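Local coordinates for protein Rab GDP-dissociation inhibitor (Saccharomyces cerevisiae, PDB 2BCG) that binds GDP-bound Rab GTPases, inhibits their GDP release, extracts YPT7 from vacuolar membranes and is essential in the yeast secretory pathway, at residues 17-23 and 292-298; 38-44 and 258-264; 315-321 and 385-390; 346-350 and 362-366. All coordinates share one frame. Residue numbers count along the deposited sequence, not the author numbering.

Overall arrangement
Contacts 1 and 2 hold neighbouring parts of one parallel sheet of the Rossmann-like region. Their centres lie 11 Å apart and they touch: G18 O meets H39 NE2, and T19 OG1 meets D41 OD1. Contact 1 is buried in the middle of that sheet and uses few backbone bonds, a water and a tyrosine. Contact 2 lies at its edge, is partly buried and is rich in backbone bonds. Contacts 3 and 4 share the mixed sheet, where strands 303-317 and 362-369 are neighbours. C315 N to A364 O and L317 N to Y362 O are probable hydrogen bonds. Contact 4 is a buried, apolar hairpin ladder. Contact 3 is partly exposed, and a histidine ties its loops together.

Contact 1: 17-23 and 292-298; sequences LGTGITE and VIADPTY
This contact lies where the first strand of the Rossmann-type parallel sheet, 14-17, passes through a glycine-containing loop into helix 21-32. Strand 292-294 runs parallel beside strand 14-17. L17 pairs with A294, CA to CA 4.5 Å. L17 N donates to I293 O at 2.8 Å, and D295 N donates to L17 O at 3.3 Å. After the strand, G18 has phi/psi of 90/137. A CB there would clash with D295 OD2 and with the carbonyl before it. G20 is the N-cap residue of the helix.

L17 takes the mt rotamer. Its CB packs on A294 CB at 3.7 Å, and its CG on V292 CG2 at 3.8 Å. L17 CB lies over the face of the Y298 ring, 3.7 Å from its centroid, as a CH-pi contact. Y298 OH bonds to K42 N. D295 forms an Asx turn: its OD1 accepts from T297 N at 2.8 Å and from T297 OG1 at 2.6 Å. E23, on the helix, bonds through OE1 to S414. One water joins the loop, helix and strand end: it accepts from G20 N and donates to E23 OE2 and D295 OD2, each at 2.7 Å.

Contact 2: 38-44 and 258-264; sequences LHIDKQD and TYMLDTP
Strands 38-40 and 258-260 run parallel in a Rossmann-type sheet, 4.8 Å apart at closest approach and at 17°. L38 pairs with T258, H39 with Y259 and I40 with M260, CA atoms 4.7 to 4.9 Å apart. H39 N donates to T258 O (2.7 Å), M260 N to H39 O (2.9 Å) and D41 N to M260 O (2.8 Å). The bonding continues past the strands: T263 N reaches D41 O at 3.0 Å, and D262 N reaches Q43 O at 2.8 Å. D262 turns the chain with left-handed backbone angles, 48/41. A water links K42 O (3.1 Å) with D262 OD2 (2.7 Å).

D41 OD2 accepts from Q43 N at 2.8 Å, an Asx turn, while D41 OD1 bonds to T19 OG1. T263 OG1 donates to L261 O at 2.7 Å. K42 NZ bonds to T297 OG1, and K42 makes a cation-pi contact with Y298. H39 ND1 and Y259 OH share a hydrogen bond of 2.7 Å, and H39 CB lies over the Y259 ring, 3.6 Å from its centroid. Y259 OH also bonds to S27 OG, and H39 NE2 to G18 O. L38 CD1 meets M260 CE at 4.0 Å.

Strand 258-260 is outermost within this chain, and YPT1 side chains pack on T258 to L261. Strand 14-17 flanks strand 37-40, and Y259 packs against helix 243-254.

Contact 3: 315-321 and 385-390; sequences CILNHPV and LLGPIE
Two direct hydrogen bonds join the segments. E390 N donates to I316 O at 2.8 Å, and H319 NE2 donates to P388 O at 2.8 Å. H319 is also held within its own loop, where ND1 donates to P320 O at 2.7 Å. With chi angles of 57° and 80°, its ring lies between the two carbonyls, so both nitrogens are used. A water adds a third link: it accepts from N318 N at 2.8 Å and donates to P388 O at 2.7 Å. H319 CE1 also comes to 3.0 Å from L386 O, near the ring plane. This carbonyl has no hydrogen-bond partner in the model.

The contact lies on the edge side of the mixed sheet, where strand 303-317 ends and its antiparallel neighbour, strand 391-402, begins. The loop holding 385-390 leads there from helix 380-383. L317 and I389 have CA atoms 5.2 Å apart, as do V321 and L386. G387 has positive phi, 73/-168, and a CB there would clash with H319 CE1.

Apolar contacts join the rest of the two segments. L317 CD2 meets I389 CG1 at 3.8 Å and L386 CB at 4.1 Å. C315 CB lies 4.0 Å from I389 CG2, and C315 SG 4.1 Å from L386 CD1. V321 CG2 touches L386 CD2 at 4.2 Å. F383 of helix 380-383 packs on both C315 and I389.

Contact 4: 346-350 and 362-366; sequences YVAIV and YLAII
Both segments are extended strands, antiparallel with their directions at 163° and their axes 4.6 Å apart at closest approach. They form the two arms of a beta hairpin. A348 with I365 and V350 with L363 are hydrogen-bonded pairs, with CA atoms 5.2 and 5.5 Å apart. V347 with I366 and I349 with A364 are non-hydrogen-bonded pairs, both with CA atoms 4.4 Å apart. A348 N donates to I365 O at 2.9 Å, and I365 N returns to A348 O at 2.8 Å. V350 N donates to L363 O at 3.1 Å, and L363 N to V350 O at 2.8 Å. CA-H...O contacts fill in between, such as I349 CA to L363 O at 3.2 Å. A water donates to I365 O at 2.8 Å and, weakly, to Y346 O at 3.3 Å.

The side chains are mostly aliphatic. On one face, V347 CG1 meets I366 CG1 at 3.9 Å and A364 CB at 4.2 Å, while I349 CG1 meets A364 CB at 3.8 Å. The small A364 leaves room for both neighbours. A348, V350, L363 and I365 take the other face, where V350 CG2 lies 4.2 Å from L363 CB. I349 CG2 touches the edge of the Y362 ring at CD2, 4.3 Å away.

The hairpin lies inside the mixed sheet. Strand 330-334 flanks strand 345-351, strand 303-317 flanks strand 362-369, and helix 380-383 packs on I366.

Contact 1: 17-23 and 292-298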
loop_
_atom_site.group_PDB
_atom_site.type_symbol
_atom_site.label_atom_id
_atom_site.label_comp_id
_atom_site.label_asym_id
_atom_site.label_seq_id
_atom_site.Cartn_x
_atom_site.Cartn_y
_atom_site.Cartn_z
ATOM N N LEU A 17 3.630 -15.053 7.777
ATOM C CA LEU A 17 5.036 -14.898 7.365
ATOM C C LEU A 17 5.127 -14.126 6.065
ATOM O O LEU A 17 4.521 -14.505 5.044
ATOM C CB LEU A 17 5.732 -16.247 7.198
ATOM C CG LEU A 17 5.649 -17.143 8.447
ATOM C CD1 LEU A 17 6.347 -18.471 8.133
ATOM C CD2 LEU A 17 6.261 -16.467 9.656
ATOM N N GLY A 18 5.911 -13.049 6.129
ATOM C CA GLY A 18 6.054 -12.112 5.020
ATOM C C GLY A 18 5.035 -11.001 5.068
ATOM O O GLY A 18 3.840 -11.223 5.357
ATOM N N THR A 19 5.508 -9.783 4.789
ATOM C CA THR A 19 4.595 -8.636 4.840
ATOM C C THR A 19 4.286 -8.068 3.463
ATOM O O THR A 19 4.057 -6.858 3.329
ATOM C CB THR A 19 5.134 -7.514 5.756
ATOM O OG1 THR A 19 6.433 -7.083 5.298
ATOM C CG2 THR A 19 5.248 -7.982 7.200
ATOM N N GLY A 20 4.227 -8.932 2.445
ATOM C CA GLY A 20 3.491 -8.562 1.236
ATOM C C GLY A 20 2.048 -8.176 1.480
ATOM O O GLY A 20 1.425 -8.580 2.482
ATOM N N ILE A 21 1.480 -7.437 0.532
ATOM C CA ILE A 21 0.106 -6.963 0.702
ATOM C C ILE A 21 -0.945 -8.099 0.943
ATOM O O ILE A 21 -1.857 -7.929 1.741
ATOM C CB ILE A 21 -0.299 -6.061 -0.495
ATOM C CG1 ILE A 21 -1.681 -5.428 -0.301
ATOM C CG2 ILE A 21 -0.195 -6.796 -1.834
ATOM C CD1 ILE A 21 -1.855 -4.679 0.968
ATOM N N THR A 22 -0.853 -9.219 0.239
ATOM C CA THR A 22 -1.833 -10.290 0.474
ATOM C C THR A 22 -1.833 -10.691 1.946
ATOM O O THR A 22 -2.905 -10.776 2.568
ATOM C CB THR A 22 -1.520 -11.486 -0.405
ATOM O OG1 THR A 22 -1.544 -11.079 -1.766
ATOM C CG2 THR A 22 -2.504 -12.638 -0.155
ATOM N N GLU A 23 -0.638 -10.867 2.508
ATOM C CA GLU A 23 -0.499 -11.302 3.912
ATOM C C GLU A 23 -0.949 -10.210 4.867
ATOM O O GLU A 23 -1.574 -10.483 5.898
ATOM C CB GLU A 23 0.941 -11.678 4.249
ATOM C CG GLU A 23 1.345 -13.063 3.794
ATOM C CD GLU A 23 1.471 -13.213 2.288
ATOM O OE1 GLU A 23 1.239 -14.346 1.786
ATOM O OE2 GLU A 23 1.894 -12.243 1.613
ATOM N N VAL A 292 -0.620 -21.345 9.711
ATOM C CA VAL A 292 0.252 -20.286 9.192
ATOM C C VAL A 292 -0.293 -19.820 7.829
ATOM O O VAL A 292 -0.837 -20.615 7.040
ATOM C CB VAL A 292 1.738 -20.772 9.088
ATOM C CG1 VAL A 292 1.917 -21.857 8.035
ATOM C CG2 VAL A 292 2.691 -19.574 8.831
ATOM N N ILE A 293 -0.133 -18.525 7.568
ATOM C CA ILE A 293 -0.393 -17.904 6.250
ATOM C C ILE A 293 0.960 -17.330 5.813
ATOM O O ILE A 293 1.623 -16.667 6.599
ATOM C CB ILE A 293 -1.456 -16.792 6.368
ATOM C CG1 ILE A 293 -2.792 -17.372 6.881
ATOM C CG2 ILE A 293 -1.585 -16.033 5.033
ATOM C CD1 ILE A 293 -3.815 -16.357 7.173
ATOM N N ALA A 294 1.408 -17.633 4.601
ATOM C CA ALA A 294 2.751 -17.193 4.207
ATOM C C ALA A 294 2.890 -17.016 2.713
ATOM O O ALA A 294 2.101 -17.564 1.935
ATOM C CB ALA A 294 3.773 -18.180 4.687
ATOM N N ASP A 295 3.891 -16.238 2.310
ATOM C CA ASP A 295 4.218 -16.185 0.892
ATOM C C ASP A 295 5.157 -17.321 0.455
ATOM O O ASP A 295 5.744 -18.010 1.303
ATOM C CB ASP A 295 4.709 -14.772 0.488
ATOM C CG ASP A 295 6.149 -14.483 0.892
ATOM O OD1 ASP A 295 7.076 -15.281 0.639
ATOM O OD2 ASP A 295 6.375 -13.373 1.428
ATOM N N PRO A 296 5.239 -17.571 -0.861
ATOM C CA PRO A 296 6.067 -18.680 -1.350
ATOM C C PRO A 296 7.516 -18.716 -0.870
ATOM O O PRO A 296 8.115 -19.818 -0.803
ATOM C CB PRO A 296 5.970 -18.544 -2.888
ATOM C CG PRO A 296 4.571 -17.891 -3.102
ATOM C CD PRO A 296 4.473 -16.914 -1.943
ATOM N N THR A 297 8.118 -17.562 -0.540
ATOM C CA THR A 297 9.542 -17.564 -0.164
ATOM C C THR A 297 9.801 -18.267 1.167
ATOM O O THR A 297 10.945 -18.639 1.453
ATOM C CB THR A 297 10.141 -16.141 -0.103
ATOM O OG1 THR A 297 9.643 -15.473 1.054
ATOM C CG2 THR A 297 9.823 -15.321 -1.388
ATOM N N TYR A 298 8.756 -18.462 1.974
ATOM C CA TYR A 298 8.912 -19.167 3.255
ATOM C C TYR A 298 8.757 -20.674 3.145
ATOM O O TYR A 298 9.177 -21.386 4.056
ATOM C CB TYR A 298 7.922 -18.636 4.305
ATOM C CG TYR A 298 8.292 -17.243 4.698
ATOM C CD1 TYR A 298 9.184 -16.984 5.776
ATOM C CD2 TYR A 298 7.823 -16.165 3.955
ATOM C CE1 TYR A 298 9.556 -15.676 6.114
ATOM C CE2 TYR A 298 8.212 -14.839 4.281
ATOM C CZ TYR A 298 9.049 -14.614 5.364
ATOM O OH TYR A 298 9.432 -13.337 5.689
HETATM O O HOH W 1 4.507 -11.594 2.124
#

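Contact 2: 38-44 and 258-264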
loop_
_atom_site.group_PDB
_atom_site.type_symbol
_atom_site.label_atom_id
_atom_site.label_comp_id
_atom_site.label_asym_id
_atom_site.label_seq_id
_atom_site.Cartn_x
_atom_site.Cartn_y
_atom_site.Cartn_z
ATOM N N LEU A 38 0.359 -13.228 15.043
ATOM C CA LEU A 38 1.787 -12.885 15.090
ATOM C C LEU A 38 2.265 -12.811 13.653
ATOM O O LEU A 38 2.099 -13.780 12.920
ATOM C CB LEU A 38 2.615 -13.952 15.816
ATOM C CG LEU A 38 4.134 -13.678 15.800
ATOM C CD1 LEU A 38 4.471 -12.364 16.468
ATOM C CD2 LEU A 38 4.846 -14.819 16.513
ATOM N N HIS A 39 2.812 -11.656 13.251
ATOM C CA HIS A 39 3.208 -11.402 11.851
ATOM C C HIS A 39 4.722 -11.153 11.805
ATOM O O HIS A 39 5.214 -10.203 12.423
ATOM C CB HIS A 39 2.424 -10.220 11.276
ATOM C CG HIS A 39 2.354 -10.207 9.779
ATOM N ND1 HIS A 39 1.364 -9.549 9.070
ATOM C CD2 HIS A 39 3.154 -10.791 8.857
ATOM C CE1 HIS A 39 1.576 -9.715 7.776
ATOM N NE2 HIS A 39 2.658 -10.461 7.618
ATOM N N ILE A 40 5.451 -12.030 11.117
ATOM C CA ILE A 40 6.913 -11.973 11.100
ATOM C C ILE A 40 7.406 -11.788 9.687
ATOM O O ILE A 40 6.817 -12.340 8.748
ATOM C CB ILE A 40 7.512 -13.281 11.666
ATOM C CG1 ILE A 40 6.924 -13.609 13.043
ATOM C CG2 ILE A 40 9.084 -13.279 11.670
ATOM C CD1 ILE A 40 7.274 -15.053 13.517
ATOM N N ASP A 41 8.484 -11.004 9.539
ATOM C CA ASP A 41 9.202 -10.927 8.256
ATOM C C ASP A 41 10.708 -11.111 8.492
ATOM O O ASP A 41 11.271 -10.526 9.415
ATOM C CB ASP A 41 8.910 -9.578 7.561
ATOM C CG ASP A 41 9.095 -9.627 6.034
ATOM O OD1 ASP A 41 8.239 -9.057 5.303
ATOM O OD2 ASP A 41 10.110 -10.202 5.571
ATOM N N LYS A 42 11.330 -11.935 7.649
ATOM C CA LYS A 42 12.796 -12.086 7.636
ATOM C C LYS A 42 13.497 -10.806 7.162
ATOM O O LYS A 42 14.674 -10.579 7.481
ATOM C CB LYS A 42 13.220 -13.313 6.808
ATOM C CG LYS A 42 12.750 -13.312 5.348
ATOM C CD LYS A 42 12.748 -14.714 4.730
ATOM C CE LYS A 42 11.942 -14.756 3.438
ATOM N NZ LYS A 42 11.548 -16.141 3.023
ATOM N N GLN A 43 12.778 -10.003 6.378
ATOM C CA GLN A 43 13.347 -8.800 5.781
ATOM C C GLN A 43 13.234 -7.643 6.771
ATOM O O GLN A 43 12.415 -7.676 7.705
ATOM C CB GLN A 43 12.668 -8.467 4.443
ATOM C CG GLN A 43 12.697 -9.615 3.442
ATOM C CD GLN A 43 12.441 -9.202 2.019
ATOM O OE1 GLN A 43 13.232 -9.539 1.134
ATOM N NE2 GLN A 43 11.354 -8.471 1.770
ATOM N N ASP A 44 14.049 -6.613 6.562
ATOM C CA ASP A 44 14.153 -5.548 7.534
ATOM C C ASP A 44 13.164 -4.412 7.266
ATOM O O ASP A 44 13.309 -3.293 7.816
ATOM C CB ASP A 44 15.608 -5.035 7.608
ATOM C CG ASP A 44 16.060 -4.328 6.332
ATOM O OD1 ASP A 44 17.268 -3.982 6.249
ATOM O OD2 ASP A 44 15.231 -4.056 5.432
ATOM N N THR A 258 0.786 -8.653 16.515
ATOM C CA THR A 258 2.169 -8.442 16.955
ATOM C C THR A 258 3.102 -8.616 15.761
ATOM O O THR A 258 2.958 -9.576 14.997
ATOM C CB THR A 258 2.526 -9.482 18.041
ATOM O OG1 THR A 258 1.643 -9.309 19.149
ATOM C CG2 THR A 258 3.968 -9.317 18.565
ATOM N N TYR A 259 4.009 -7.650 15.587
ATOM C CA TYR A 259 4.915 -7.584 14.419
ATOM C C TYR A 259 6.392 -7.747 14.786
ATOM O O TYR A 259 6.875 -7.139 15.739
ATOM C CB TYR A 259 4.686 -6.267 13.622
ATOM C CG TYR A 259 3.496 -6.444 12.701
ATOM C CD1 TYR A 259 3.691 -6.773 11.373
ATOM C CD2 TYR A 259 2.184 -6.395 13.203
ATOM C CE1 TYR A 259 2.612 -6.996 10.515
ATOM C CE2 TYR A 259 1.081 -6.650 12.361
ATOM C CZ TYR A 259 1.308 -6.980 11.026
ATOM O OH TYR A 259 0.278 -7.286 10.174
ATOM N N MET A 260 7.089 -8.539 13.976
ATOM C CA MET A 260 8.553 -8.706 14.094
ATOM C C MET A 260 9.153 -8.601 12.704
ATOM O O MET A 260 8.704 -9.292 11.799
ATOM C CB MET A 260 8.918 -10.060 14.715
ATOM C CG MET A 260 8.494 -10.202 16.131
ATOM S SD MET A 260 8.618 -11.906 16.659
ATOM C CE MET A 260 8.004 -11.763 18.351
ATOM N N LEU A 261 10.125 -7.713 12.522
ATOM C CA LEU A 261 10.886 -7.637 11.267
ATOM C C LEU A 261 12.330 -8.110 11.488
ATOM O O LEU A 261 12.764 -8.338 12.641
ATOM C CB LEU A 261 10.891 -6.213 10.731
ATOM C CG LEU A 261 9.547 -5.570 10.322
ATOM C CD1 LEU A 261 9.864 -4.137 9.944
ATOM C CD2 LEU A 261 8.836 -6.317 9.198
ATOM N N ASP A 262 13.076 -8.254 10.388
ATOM C CA ASP A 262 14.494 -8.685 10.467
ATOM C C ASP A 262 14.632 -9.914 11.370
ATOM O O ASP A 262 15.596 -10.036 12.136
ATOM C CB ASP A 262 15.370 -7.531 11.007
ATOM C CG ASP A 262 16.876 -7.744 10.802
ATOM O OD1 ASP A 262 17.642 -7.130 11.574
ATOM O OD2 ASP A 262 17.301 -8.479 9.893
ATOM N N THR A 263 13.681 -10.842 11.230
ATOM C CA THR A 263 13.585 -11.999 12.086
ATOM C C THR A 263 13.487 -13.243 11.201
ATOM O O THR A 263 12.402 -13.647 10.802
ATOM C CB THR A 263 12.376 -11.864 13.056
ATOM O OG1 THR A 263 12.573 -10.726 13.896
ATOM C CG2 THR A 263 12.201 -13.090 13.935
ATOM N N PRO A 264 14.649 -13.812 10.832
ATOM C CA PRO A 264 14.680 -15.083 10.106
ATOM C C PRO A 264 13.849 -16.165 10.785
ATOM O O PRO A 264 13.764 -16.216 12.005
ATOM C CB PRO A 264 16.162 -15.474 10.163
ATOM C CG PRO A 264 16.843 -14.141 10.106
ATOM C CD PRO A 264 16.003 -13.262 11.033
HETATM O O HOH W 2 16.930 -8.459 7.215
#

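Contact 3: 315-321 and 385-390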
loop_
_atom_site.group_PDB
_atom_site.type_symbol
_atom_site.label_atom_id
_atom_site.label_comp_id
_atom_site.label_asym_id
_atom_site.label_seq_id
_atom_site.Cartn_x
_atom_site.Cartn_y
_atom_site.Cartn_z
ATOM N N CYS A 315 12.235 2.033 -15.331
ATOM C CA CYS A 315 12.956 3.077 -16.053
ATOM C C CYS A 315 12.754 4.413 -15.390
ATOM O O CYS A 315 11.626 4.728 -14.983
ATOM C CB CYS A 315 12.430 3.186 -17.473
ATOM S SG CYS A 315 12.618 1.614 -18.375
ATOM N N ILE A 316 13.840 5.178 -15.278
ATOM C CA ILE A 316 13.760 6.543 -14.754
ATOM C C ILE A 316 13.921 7.487 -15.922
ATOM O O ILE A 316 14.860 7.365 -16.705
ATOM C CB ILE A 316 14.846 6.851 -13.715
ATOM C CG1 ILE A 316 14.731 5.939 -12.486
ATOM C CG2 ILE A 316 14.775 8.347 -13.327
ATOM C CD1 ILE A 316 15.928 6.100 -11.483
ATOM N N LEU A 317 12.934 8.366 -16.051
ATOM C CA LEU A 317 12.974 9.413 -17.093
ATOM C C LEU A 317 13.098 10.738 -16.398
ATOM O O LEU A 317 12.712 10.877 -15.248
ATOM C CB LEU A 317 11.707 9.429 -17.933
ATOM C CG LEU A 317 11.100 8.073 -18.348
ATOM C CD1 LEU A 317 9.820 8.273 -19.089
ATOM C CD2 LEU A 317 12.053 7.281 -19.214
ATOM N N ASN A 318 13.634 11.724 -17.119
ATOM C CA ASN A 318 13.638 13.082 -16.586
ATOM C C ASN A 318 12.683 14.000 -17.369
ATOM O O ASN A 318 12.862 15.233 -17.403
ATOM C CB ASN A 318 15.064 13.636 -16.483
ATOM C CG ASN A 318 15.688 13.884 -17.797
ATOM O OD1 ASN A 318 15.087 13.674 -18.849
ATOM N ND2 ASN A 318 16.952 14.347 -17.763
ATOM N N HIS A 319 11.695 13.386 -18.017
ATOM C CA HIS A 319 10.701 14.095 -18.830
ATOM C C HIS A 319 9.444 13.236 -18.961
ATOM O O HIS A 319 9.487 12.027 -18.760
ATOM C CB HIS A 319 11.272 14.299 -20.234
ATOM C CG HIS A 319 11.668 13.010 -20.870
ATOM N ND1 HIS A 319 10.750 12.167 -21.461
ATOM C CD2 HIS A 319 12.865 12.379 -20.941
ATOM C CE1 HIS A 319 11.366 11.074 -21.881
ATOM N NE2 HIS A 319 12.648 11.188 -21.591
ATOM N N PRO A 320 8.309 13.853 -19.352
ATOM C CA PRO A 320 7.087 13.034 -19.571
ATOM C C PRO A 320 7.157 12.063 -20.722
ATOM O O PRO A 320 8.005 12.165 -21.599
ATOM C CB PRO A 320 5.981 14.057 -19.831
ATOM C CG PRO A 320 6.599 15.383 -19.691
ATOM C CD PRO A 320 8.072 15.296 -19.579
ATOM N N VAL A 321 6.265 11.087 -20.709
ATOM C CA VAL A 321 6.246 10.129 -21.828
ATOM C C VAL A 321 5.674 10.812 -23.078
ATOM O O VAL A 321 4.638 11.491 -22.997
ATOM C CB VAL A 321 5.421 8.878 -21.445
ATOM C CG1 VAL A 321 5.240 7.927 -22.606
ATOM C CG2 VAL A 321 6.061 8.211 -20.221
ATOM N N LEU A 385 8.744 3.808 -26.735
ATOM C CA LEU A 385 7.638 4.752 -26.490
ATOM C C LEU A 385 8.036 5.786 -25.450
ATOM O O LEU A 385 7.339 6.762 -25.265
ATOM C CB LEU A 385 6.406 4.016 -25.991
ATOM C CG LEU A 385 5.758 3.034 -26.966
ATOM C CD1 LEU A 385 4.662 2.211 -26.291
ATOM C CD2 LEU A 385 5.172 3.812 -28.154
ATOM N N LEU A 386 9.133 5.560 -24.734
ATOM C CA LEU A 386 9.419 6.410 -23.567
ATOM C C LEU A 386 10.266 7.631 -23.805
ATOM O O LEU A 386 10.389 8.455 -22.911
ATOM C CB LEU A 386 10.112 5.597 -22.466
ATOM C CG LEU A 386 9.337 4.357 -22.012
ATOM C CD1 LEU A 386 10.081 3.678 -20.861
ATOM C CD2 LEU A 386 7.907 4.675 -21.559
ATOM N N GLY A 387 10.864 7.760 -24.989
ATOM C CA GLY A 387 11.858 8.808 -25.170
ATOM C C GLY A 387 13.172 8.445 -24.438
ATOM O O GLY A 387 13.375 7.304 -24.008
ATOM N N PRO A 388 14.093 9.414 -24.300
ATOM C CA PRO A 388 15.378 9.075 -23.666
ATOM C C PRO A 388 15.210 8.552 -22.233
ATOM O O PRO A 388 14.432 9.072 -21.459
ATOM C CB PRO A 388 16.149 10.396 -23.695
ATOM C CG PRO A 388 15.541 11.167 -24.842
ATOM C CD PRO A 388 14.080 10.796 -24.822
ATOM N N ILE A 389 15.979 7.524 -21.891
ATOM C CA ILE A 389 15.849 6.887 -20.560
ATOM C C ILE A 389 17.140 7.154 -19.774
ATOM O O ILE A 389 18.255 6.921 -20.293
ATOM C CB ILE A 389 15.568 5.352 -20.690
ATOM C CG1 ILE A 389 14.232 5.076 -21.418
ATOM C CG2 ILE A 389 15.673 4.679 -19.301
ATOM C CD1 ILE A 389 14.081 3.644 -21.968
ATOM N N GLU A 390 17.000 7.670 -18.558
ATOM C CA GLU A 390 18.163 7.995 -17.730
ATOM C C GLU A 390 18.832 6.760 -17.172
ATOM O O GLU A 390 20.062 6.650 -17.189
ATOM C CB GLU A 390 17.774 8.937 -16.601
ATOM C CG GLU A 390 18.929 9.400 -15.754
ATOM C CD GLU A 390 18.636 10.704 -15.059
ATOM O OE1 GLU A 390 17.448 10.958 -14.757
ATOM O OE2 GLU A 390 19.585 11.481 -14.810
HETATM O O HOH W 3 15.101 10.639 -19.303
#

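Contact 4: 346-350 and 362-366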
loop_
_atom_site.group_PDB
_atom_site.type_symbol
_atom_site.label_atom_id
_atom_site.label_comp_id
_atom_site.label_asym_id
_atom_site.label_seq_id
_atom_site.Cartn_x
_atom_site.Cartn_y
_atom_site.Cartn_z
ATOM N N TYR A 346 2.664 -4.254 -20.763
ATOM C CA TYR A 346 2.129 -3.099 -20.034
ATOM C C TYR A 346 3.231 -2.107 -19.707
ATOM O O TYR A 346 4.391 -2.462 -19.498
ATOM C CB TYR A 346 1.470 -3.516 -18.705
ATOM C CG TYR A 346 0.197 -4.329 -18.874
ATOM C CD1 TYR A 346 0.125 -5.610 -18.339
ATOM C CD2 TYR A 346 -0.948 -3.802 -19.517
ATOM C CE1 TYR A 346 -1.023 -6.390 -18.485
ATOM C CE2 TYR A 346 -2.110 -4.571 -19.646
ATOM C CZ TYR A 346 -2.139 -5.844 -19.122
ATOM O OH TYR A 346 -3.272 -6.609 -19.205
ATOM N N VAL A 347 2.839 -0.849 -19.619
ATOM C CA VAL A 347 3.696 0.146 -18.988
ATOM C C VAL A 347 2.852 0.860 -17.937
ATOM O O VAL A 347 1.684 1.200 -18.167
ATOM C CB VAL A 347 4.303 1.157 -19.988
ATOM C CG1 VAL A 347 5.475 1.908 -19.332
ATOM C CG2 VAL A 347 4.808 0.452 -21.278
ATOM N N ALA A 348 3.455 1.091 -16.778
ATOM C CA ALA A 348 2.821 1.812 -15.679
ATOM C C ALA A 348 3.706 3.000 -15.411
ATOM O O ALA A 348 4.896 2.855 -15.107
ATOM C CB ALA A 348 2.727 0.953 -14.423
ATOM N N ILE A 349 3.133 4.181 -15.545
ATOM C CA ILE A 349 3.893 5.415 -15.389
ATOM C C ILE A 349 3.302 6.247 -14.258
ATOM O O ILE A 349 2.090 6.474 -14.217
ATOM C CB ILE A 349 3.877 6.221 -16.709
ATOM C CG1 ILE A 349 4.652 5.449 -17.795
ATOM C CG2 ILE A 349 4.445 7.632 -16.550
ATOM C CD1 ILE A 349 3.831 5.181 -19.054
ATOM N N VAL A 350 4.172 6.668 -13.328
ATOM C CA VAL A 350 3.803 7.545 -12.220
ATOM C C VAL A 350 4.966 8.540 -12.081
ATOM O O VAL A 350 6.041 8.344 -12.696
ATOM C CB VAL A 350 3.519 6.725 -10.915
ATOM C CG1 VAL A 350 2.183 5.968 -11.014
ATOM C CG2 VAL A 350 4.715 5.765 -10.608
ATOM N N TYR A 362 10.126 10.794 -13.879
ATOM C CA TYR A 362 9.002 9.873 -14.081
ATOM C C TYR A 362 9.550 8.493 -13.896
ATOM O O TYR A 362 10.704 8.236 -14.247
ATOM C CB TYR A 362 8.382 10.038 -15.489
ATOM C CG TYR A 362 7.673 11.368 -15.674
ATOM C CD1 TYR A 362 8.400 12.574 -15.745
ATOM C CD2 TYR A 362 6.280 11.423 -15.782
ATOM C CE1 TYR A 362 7.740 13.794 -15.899
ATOM C CE2 TYR A 362 5.624 12.642 -15.951
ATOM C CZ TYR A 362 6.370 13.814 -15.995
ATOM O OH TYR A 362 5.750 15.020 -16.172
ATOM N N LEU A 363 8.704 7.619 -13.362
ATOM C CA LEU A 363 9.010 6.205 -13.290
ATOM C C LEU A 363 8.118 5.517 -14.326
ATOM O O LEU A 363 6.913 5.722 -14.371
ATOM C CB LEU A 363 8.679 5.639 -11.903
ATOM C CG LEU A 363 9.551 6.149 -10.732
ATOM C CD1 LEU A 363 9.009 5.685 -9.405
ATOM C CD2 LEU A 363 10.976 5.651 -10.930
ATOM N N ALA A 364 8.722 4.686 -15.148
ATOM C CA ALA A 364 7.968 3.939 -16.158
ATOM C C ALA A 364 8.381 2.507 -15.992
ATOM O O ALA A 364 9.555 2.152 -16.233
ATOM C CB ALA A 364 8.301 4.432 -17.552
ATOM N N ILE A 365 7.450 1.690 -15.518
ATOM C CA ILE A 365 7.773 0.302 -15.288
ATOM C C ILE A 365 7.096 -0.548 -16.362
ATOM O O ILE A 365 5.877 -0.539 -16.512
ATOM C CB ILE A 365 7.329 -0.166 -13.908
ATOM C CG1 ILE A 365 7.919 0.762 -12.822
ATOM C CG2 ILE A 365 7.786 -1.607 -13.715
ATOM C CD1 ILE A 365 7.615 0.293 -11.376
ATOM N N ILE A 366 7.911 -1.228 -17.146
ATOM C CA ILE A 366 7.435 -2.012 -18.283
ATOM C C ILE A 366 7.414 -3.466 -17.828
ATOM O O ILE A 366 8.363 -3.933 -17.174
ATOM C CB ILE A 366 8.389 -1.888 -19.490
ATOM C CG1 ILE A 366 8.488 -0.420 -19.988
ATOM C CG2 ILE A 366 7.942 -2.802 -20.621
ATOM C CD1 ILE A 366 9.726 -0.207 -20.854
HETATM O O HOH W 4 4.134 -2.767 -16.186
#